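WZI (Escherichia coli, PDB 2YNK) is an outer-membrane beta-barrel lectin that binds carbohydrate and takes part in assembling the group 1 capsule on the cell surface. Local coordinates at residues A[55-60]-A[375-380]; A[418-421]-A[425-428]. All coordinates share one frame; numbering follows the deposited sequence.

Interaction 1 of 2, residues A[55-60]-A[375-380]; sequences LARINQ and ELITED
Ile-377 is the first residue of 375-380 to meet the helical segment 55-60, and it does so through its branch methyl. CG2 sits over one face of the Arg-57 guanidinium, 3.2 Å from NH2 and 3.6 Å from CZ, while CB and CD1 stay further back. The branching decides this: with CG2 anti to the backbone N and CG1 turned in beside it (chi1 -50°), the short methyl is the part presented to the arginine. The two side chains run obliquely past each other.

At Thr-378 the strand has ended and the chain is turning. Its side chain points away from the helix, and what it offers Arg-57 is its backbone carbonyl: the O atom of Thr-378 lies 3.0 Å from Arg-57 NH1, approached obliquely to the guanidinium plane. The carbonyl O of Glu-379 comes next, near that plane at the guanidinium's edge but 4.4 Å from NH1 of Arg-57. The Glu-379 side chain leaves its backbone away from the helix, and its OE2 makes a long, weak ion pair with Lys-320.

Arg-57 alone carries the helix side of the contact. Bends at chi2 (137°) and chi3 (59°) bring its head to the strand end, and NE forms a salt bridge with Asp-13 of helix 8-19. Ile-377 also touches Asp-13, so three elements converge here. The contact joins the N-terminal helices to the short turn, between strands 368-377 and 383-393, at one end of an antiparallel outer-membrane beta-barrel.

Interaction 2 of 2, residues A[418-421]-A[425-428]; sequences SGDV and VRLN. With D12 (dodecane), chain C.
Arg-426 reaches across to strand 418-421 and lays its guanidinium over the backbone of Gly-419, whose N lies 3.8 Å from the plane and over its centre. The chain runs extended from CG to NE, with CG anti to the backbone N (chi1 -166°), and this sets NE 3.0 Å from Ser-418 OG. The turn at chi4 (76°) then orients the flat head, bringing NH2 to the same hydroxyl oxygen, also at 3.0 Å, and NH1 to Asp-420 OD1 at 2.9 Å. Both serine bonds are weak and strongly bent, and the aspartate contact is a salt bridge whose hydrogen bond is weak. The carboxylate stands 78° from the guanidinium plane, so the two groups meet through one oxygen. NH2 also donates to Asn-381 O, outside the hairpin, which further fixes the head.

At the strand end Val-421 brings CG2 against Leu-427, 3.4 Å from its CB, with CD2 of Leu-427 close to the same methyl. Dodecane runs past this patch: its C4 is 3.9 Å from Leu-427 CD2, and its C10 is 3.4 Å from Val-421 O.

Gly-419 and Leu-427 form a hydrogen-bonded pair with bonds in both directions, and Val-421 N donates to Val-425 O at 2.8 Å. This is the end of a transmembrane beta-hairpin in an antiparallel barrel, polar on the Arg-426 face and, where dodecane lies, probably facing the membrane.

Overall arrangement
Interactions 1 and 2 belong to one region of the barrel, their centres 13 Å apart and their nearest atoms about 5 Å apart without touching. Strand 383-393 lies between the two: it follows the turn of 375-380, and it pairs with strand 408-422. Arg-383 on that strand touches Arg-57 and Ile-377 of interaction 1 as well as Ser-418 and Arg-426 of interaction 2, while Asn-381 is met by both arginines. Bound dodecane lies near both: one molecule touches Leu-376, another lies against 418-421 and 425-428. The Thr-378 side chain is about 7 Å from a bound dodecane.

Interaction 1 of 2, residues A[55-60]-A[375-380]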
# COMPACT_ATOMS: atom_id res chain seq x y z
N LEU A 55 -6.80 2.58 -20.57
CA LEU A 55 -7.12 4.00 -20.35
C LEU A 55 -8.57 4.26 -19.93
O LEU A 55 -8.83 4.99 -18.97
CB LEU A 55 -6.84 4.83 -21.61
CG LEU A 55 -5.43 5.41 -21.79
CD1 LEU A 55 -5.40 6.36 -22.97
CD2 LEU A 55 -4.96 6.11 -20.52
N ALA A 56 -9.51 3.67 -20.65
CA ALA A 56 -10.93 3.93 -20.40
C ALA A 56 -11.33 3.44 -19.02
O ALA A 56 -12.27 3.96 -18.41
CB ALA A 56 -11.79 3.28 -21.48
N ARG A 57 -10.60 2.43 -18.54
CA ARG A 57 -10.86 1.80 -17.24
C ARG A 57 -10.54 2.73 -16.08
O ARG A 57 -11.23 2.70 -15.07
CB ARG A 57 -10.06 0.49 -17.13
CG ARG A 57 -10.91 -0.73 -16.81
CD ARG A 57 -10.52 -1.95 -17.63
NE ARG A 57 -9.12 -2.33 -17.44
CZ ARG A 57 -8.49 -3.27 -18.14
NH1 ARG A 57 -9.11 -3.95 -19.10
NH2 ARG A 57 -7.21 -3.54 -17.87
N ILE A 58 -9.52 3.57 -16.22
CA ILE A 58 -9.11 4.47 -15.12
C ILE A 58 -10.26 5.30 -14.54
O ILE A 58 -10.52 5.23 -13.34
CB ILE A 58 -7.97 5.42 -15.52
CG1 ILE A 58 -6.74 4.63 -16.00
CG2 ILE A 58 -7.61 6.35 -14.37
CD1 ILE A 58 -6.32 3.46 -15.15
N ASN A 59 -10.95 6.07 -15.36
CA ASN A 59 -12.08 6.88 -14.87
C ASN A 59 -13.28 6.04 -14.45
O ASN A 59 -14.01 6.40 -13.52
CB ASN A 59 -12.50 7.93 -15.92
CG ASN A 59 -11.63 9.18 -15.87
OD1 ASN A 59 -11.09 9.54 -14.82
ND2 ASN A 59 -11.51 9.86 -17.01
N GLN A 60 -13.49 4.92 -15.13
CA GLN A 60 -14.55 4.00 -14.76
C GLN A 60 -14.34 3.53 -13.32
O GLN A 60 -15.29 3.47 -12.53
CB GLN A 60 -14.60 2.80 -15.70
CG GLN A 60 -15.80 1.90 -15.44
CD GLN A 60 -15.78 0.60 -16.23
OE1 GLN A 60 -14.85 0.32 -16.99
NE2 GLN A 60 -16.83 -0.20 -16.06
N GLU A 375 -0.87 -11.64 -13.93
CA GLU A 375 -2.31 -11.54 -14.19
C GLU A 375 -2.71 -11.04 -15.60
O GLU A 375 -2.10 -10.12 -16.17
CB GLU A 375 -3.03 -10.72 -13.12
CG GLU A 375 -2.49 -9.31 -12.96
CD GLU A 375 -3.56 -8.28 -12.59
OE1 GLU A 375 -4.73 -8.67 -12.37
OE2 GLU A 375 -3.21 -7.07 -12.55
N LEU A 376 -3.74 -11.69 -16.12
CA LEU A 376 -4.34 -11.36 -17.38
C LEU A 376 -5.58 -10.53 -17.08
O LEU A 376 -6.35 -10.88 -16.18
CB LEU A 376 -4.75 -12.62 -18.13
CG LEU A 376 -5.35 -12.38 -19.52
CD1 LEU A 376 -4.25 -12.05 -20.52
CD2 LEU A 376 -6.15 -13.58 -19.98
N ILE A 377 -5.76 -9.46 -17.84
CA ILE A 377 -6.94 -8.63 -17.72
C ILE A 377 -7.60 -8.52 -19.09
O ILE A 377 -7.03 -7.97 -20.03
CB ILE A 377 -6.62 -7.25 -17.12
CG1 ILE A 377 -5.78 -7.42 -15.84
CG2 ILE A 377 -7.90 -6.51 -16.81
CD1 ILE A 377 -5.38 -6.12 -15.15
N THR A 378 -8.81 -9.06 -19.19
CA THR A 378 -9.60 -9.01 -20.41
C THR A 378 -10.04 -7.60 -20.77
O THR A 378 -10.10 -6.71 -19.90
CB THR A 378 -10.88 -9.87 -20.26
OG1 THR A 378 -10.53 -11.14 -19.71
CG2 THR A 378 -11.58 -10.06 -21.61
N GLU A 379 -10.34 -7.40 -22.05
CA GLU A 379 -11.08 -6.24 -22.56
C GLU A 379 -12.37 -6.08 -21.75
O GLU A 379 -12.72 -4.99 -21.31
CB GLU A 379 -11.40 -6.49 -24.04
CG GLU A 379 -12.27 -5.45 -24.72
CD GLU A 379 -12.27 -5.62 -26.23
OE1 GLU A 379 -11.95 -6.74 -26.71
OE2 GLU A 379 -12.57 -4.63 -26.94
N ASP A 380 -13.05 -7.20 -21.58
CA ASP A 380 -14.15 -7.42 -20.63
C ASP A 380 -13.92 -6.91 -19.19
O ASP A 380 -14.88 -6.67 -18.46
CB ASP A 380 -14.38 -8.94 -20.58
CG ASP A 380 -15.71 -9.32 -20.02
OD1 ASP A 380 -16.54 -8.43 -19.77
OD2 ASP A 380 -15.94 -10.54 -19.83

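Interaction 2 of 2, residues A[418-421]-A[425-428]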
# COMPACT_ATOMS: atom_id res chain seq x y z
N SER A 418 -11.39 -11.89 -10.80
CA SER A 418 -12.12 -10.65 -10.58
C SER A 418 -13.04 -10.48 -11.78
O SER A 418 -12.64 -10.73 -12.92
CB SER A 418 -11.12 -9.49 -10.50
OG SER A 418 -11.73 -8.27 -10.09
N GLY A 419 -14.29 -10.10 -11.53
CA GLY A 419 -15.22 -9.90 -12.64
C GLY A 419 -16.56 -9.27 -12.27
O GLY A 419 -17.07 -9.48 -11.17
N ASP A 420 -17.11 -8.50 -13.21
CA ASP A 420 -18.44 -7.91 -13.06
C ASP A 420 -19.50 -8.99 -13.23
O ASP A 420 -19.49 -9.71 -14.23
CB ASP A 420 -18.66 -6.81 -14.09
CG ASP A 420 -17.81 -5.57 -13.81
OD1 ASP A 420 -17.45 -5.33 -12.64
OD2 ASP A 420 -17.51 -4.83 -14.78
N VAL A 421 -20.40 -9.11 -12.27
CA VAL A 421 -21.42 -10.16 -12.27
C VAL A 421 -22.75 -9.67 -12.84
O VAL A 421 -23.43 -10.39 -13.57
CB VAL A 421 -21.66 -10.71 -10.85
CG1 VAL A 421 -22.82 -11.69 -10.83
CG2 VAL A 421 -20.39 -11.38 -10.32
N VAL A 425 -22.06 -4.49 -10.38
CA VAL A 425 -21.75 -5.27 -9.19
C VAL A 425 -20.57 -6.19 -9.47
O VAL A 425 -20.69 -7.14 -10.25
CB VAL A 425 -22.94 -6.13 -8.73
CG1 VAL A 425 -22.61 -6.80 -7.40
CG2 VAL A 425 -24.21 -5.30 -8.60
N ARG A 426 -19.43 -5.92 -8.82
CA ARG A 426 -18.19 -6.68 -9.04
C ARG A 426 -17.87 -7.66 -7.91
O ARG A 426 -18.03 -7.36 -6.73
CB ARG A 426 -17.00 -5.73 -9.22
CG ARG A 426 -15.76 -6.41 -9.78
CD ARG A 426 -14.68 -5.41 -10.11
NE ARG A 426 -13.54 -5.99 -10.83
CZ ARG A 426 -13.54 -6.32 -12.12
NH1 ARG A 426 -14.63 -6.17 -12.85
NH2 ARG A 426 -12.46 -6.84 -12.68
N LEU A 427 -17.37 -8.81 -8.32
CA LEU A 427 -17.10 -9.94 -7.46
C LEU A 427 -15.60 -10.25 -7.52
O LEU A 427 -15.01 -10.22 -8.59
CB LEU A 427 -17.92 -11.12 -7.98
CG LEU A 427 -18.02 -12.42 -7.19
CD1 LEU A 427 -18.64 -12.19 -5.82
CD2 LEU A 427 -18.82 -13.43 -8.00
N ASN A 428 -15.00 -10.53 -6.36
CA ASN A 428 -13.55 -10.81 -6.27
C ASN A 428 -13.30 -12.09 -5.50
O ASN A 428 -13.48 -12.11 -4.29
CB ASN A 428 -12.81 -9.67 -5.57
CG ASN A 428 -12.29 -8.62 -6.55
OD1 ASN A 428 -13.04 -8.13 -7.41
ND2 ASN A 428 -11.02 -8.27 -6.41
C1 D12 C . -17.69 -18.83 -7.65
C2 D12 C . -18.53 -17.67 -8.16
C3 D12 C . -18.54 -17.58 -9.69
C4 D12 C . -19.55 -16.55 -10.20
C5 D12 C . -19.16 -15.93 -11.54
C6 D12 C . -20.39 -15.43 -12.31
C7 D12 C . -20.04 -14.62 -13.56
C8 D12 C . -21.25 -13.82 -14.07
C9 D12 C . -20.90 -12.91 -15.25
C10 D12 C . -22.14 -12.36 -15.99
C11 D12 C . -21.88 -11.01 -16.66
C12 D12 C . -22.33 -10.99 -18.10